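PDB 7MIQ: glutathione S-transferase from Vibrio parahaemolyticus, which catalyses the conjugation of glutathione to electrophilic substrates, as a member of the Gtt2 class of glutathione S-transferases. Local coordinates for the interface of chains A and B. Numbering follows the deposited sequence. Chains: chain A/B, Glutathione S-transferase.

The interface of chains A and B. Residues chain A 95-96, 99; chain B 65, 67-68, 98, 102, 107.
B:Glu102 OE1, a carboxylate oxygen, receives both terminal nitrogens of A:Arg99: NH2 at 2.9 Å, and NH1 in a weaker bond. The second oxygen, B:Glu102 OE2, takes A:Arg99 NH1 at 2.9 Å, which makes the contact an end-on, two-nitrogen salt bridge. Both oxygens are met on their syn sides, yet the guanidinium and carboxylate planes stand 51° apart, so the pairing is twisted rather than coplanar. OE2 lies 26° out of the guanidinium plane while OE1 stays nearly within it, and both nitrogens come in somewhat out of the carboxylate plane. The third nitrogen, A:Arg99 NE, is fixed from its own chain: it donates to A:Glu95 OE2 at 2.9 Å, using the anti lone pair of that oxygen. Carboxylates from both subunits thus hold the guanidinium at its rim and restrict its rotation, and probably offset its charge. One face rests on B:Val67, whose CB lies 3.4 Å from the plane towards its rim. An extended stretch from CG to NE carries the head across the interface, its aliphatic part crossing B:Glu65 obliquely, with B:Glu65 OE1 3.9 Å from A:Arg99 CB. Beside it, the methyl CB of B:Ala68 approaches the backbone N of A:Met96 at 3.4 Å, and A:Glu95 CG packs on B:Ala68 CA at 3.6 Å. Here helix 88-114 of chain A faces helices 66-76, in the thioredoxin-like domain, and 88-114 of chain B; the two-fold repeats the contact, consistent with the dimer typical of glutathione S-transferases.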
loop_
_atom_site.group_PDB
_atom_site.type_symbol
_atom_site.label_atom_id
_atom_site.label_comp_id
_atom_site.label_asym_id
_atom_site.label_seq_id
_atom_site.Cartn_x
_atom_site.Cartn_y
_atom_site.Cartn_z
ATOM N N GLU A 95 -8.465 0.397 -5.084
ATOM C CA GLU A 95 -7.069 0.759 -4.845
ATOM C C GLU A 95 -6.969 2.005 -3.976
ATOM O O GLU A 95 -6.186 2.041 -3.017
ATOM C CB GLU A 95 -6.346 0.980 -6.177
ATOM C CG GLU A 95 -4.833 1.137 -6.046
ATOM C CD GLU A 95 -4.135 -0.177 -5.764
ATOM O OE1 GLU A 95 -4.430 -1.166 -6.467
ATOM O OE2 GLU A 95 -3.303 -0.224 -4.836
ATOM N N MET A 96 -7.769 3.030 -4.289
ATOM C CA MET A 96 -7.741 4.267 -3.513
ATOM C C MET A 96 -8.114 4.019 -2.056
ATOM O O MET A 96 -7.365 4.382 -1.140
ATOM C CB MET A 96 -8.685 5.296 -4.137
ATOM C CG MET A 96 -8.978 6.481 -3.235
ATOM S SD MET A 96 -10.082 7.693 -3.991
ATOM C CE MET A 96 -11.556 6.717 -4.278
ATOM N N ARG A 99 -5.683 1.824 0.101
ATOM C CA ARG A 99 -4.489 2.519 0.570
ATOM C C ARG A 99 -4.818 3.517 1.673
ATOM O O ARG A 99 -4.040 3.678 2.622
ATOM C CB ARG A 99 -3.803 3.205 -0.611
ATOM C CG ARG A 99 -3.165 2.198 -1.552
ATOM C CD ARG A 99 -2.608 2.802 -2.826
ATOM N NE ARG A 99 -1.768 1.811 -3.489
ATOM C CZ ARG A 99 -0.471 1.659 -3.254
ATOM N NH1 ARG A 99 0.189 2.488 -2.462
ATOM N NH2 ARG A 99 0.179 0.646 -3.820
ATOM N N GLU B 65 -4.772 9.085 -4.387
ATOM C CA GLU B 65 -3.704 8.083 -4.274
ATOM C C GLU B 65 -3.035 7.860 -5.625
ATOM O O GLU B 65 -3.699 7.470 -6.592
ATOM C CB GLU B 65 -4.214 6.748 -3.712
ATOM C CG GLU B 65 -4.609 6.790 -2.249
ATOM C CD GLU B 65 -3.428 7.080 -1.338
ATOM O OE1 GLU B 65 -2.306 6.621 -1.648
ATOM O OE2 GLU B 65 -3.623 7.772 -0.318
ATOM N N VAL B 67 -1.073 5.595 -6.892
ATOM C CA VAL B 67 -1.148 4.262 -7.494
ATOM C C VAL B 67 -2.559 3.968 -7.995
ATOM O O VAL B 67 -2.742 3.308 -9.025
ATOM C CB VAL B 67 -0.666 3.191 -6.498
ATOM C CG1 VAL B 67 -0.835 1.791 -7.084
ATOM C CG2 VAL B 67 0.792 3.434 -6.123
ATOM N N ALA B 68 -3.577 4.448 -7.274
ATOM C CA ALA B 68 -4.954 4.270 -7.727
ATOM C C ALA B 68 -5.208 5.018 -9.028
ATOM O O ALA B 68 -5.907 4.518 -9.918
ATOM C CB ALA B 68 -5.924 4.741 -6.643
ATOM N N HIS B 98 5.871 -3.950 -4.853
ATOM C CA HIS B 98 5.435 -2.564 -4.703
ATOM C C HIS B 98 5.252 -2.220 -3.231
ATOM O O HIS B 98 5.746 -1.194 -2.753
ATOM C CB HIS B 98 4.139 -2.316 -5.479
ATOM C CG HIS B 98 4.018 -0.923 -6.023
ATOM N ND1 HIS B 98 2.934 -0.504 -6.765
ATOM C CD2 HIS B 98 4.856 0.138 -5.951
ATOM C CE1 HIS B 98 3.105 0.758 -7.118
ATOM N NE2 HIS B 98 4.265 1.172 -6.638
ATOM N N GLU B 102 7.416 0.342 -1.085
ATOM C CA GLU B 102 6.695 1.485 -0.530
ATOM C C GLU B 102 6.839 1.564 0.983
ATOM O O GLU B 102 7.128 2.634 1.534
ATOM C CB GLU B 102 5.221 1.408 -0.912
ATOM C CG GLU B 102 4.941 1.779 -2.346
ATOM C CD GLU B 102 3.459 1.827 -2.632
ATOM O OE1 GLU B 102 2.780 0.788 -2.462
ATOM O OE2 GLU B 102 2.975 2.907 -3.012
ATOM N N TYR B 107 8.022 5.166 2.052
ATOM C CA TYR B 107 7.373 5.785 3.206
ATOM C C TYR B 107 8.385 6.150 4.281
ATOM O O TYR B 107 8.280 7.210 4.908
ATOM C CB TYR B 107 6.310 4.850 3.787
ATOM C CG TYR B 107 5.175 4.519 2.844
ATOM C CD1 TYR B 107 4.924 5.301 1.723
ATOM C CD2 TYR B 107 4.354 3.421 3.078
ATOM C CE1 TYR B 107 3.890 4.998 0.863
ATOM C CE2 TYR B 107 3.317 3.111 2.224
ATOM C CZ TYR B 107 3.089 3.903 1.117
ATOM O OH TYR B 107 2.059 3.598 0.260
#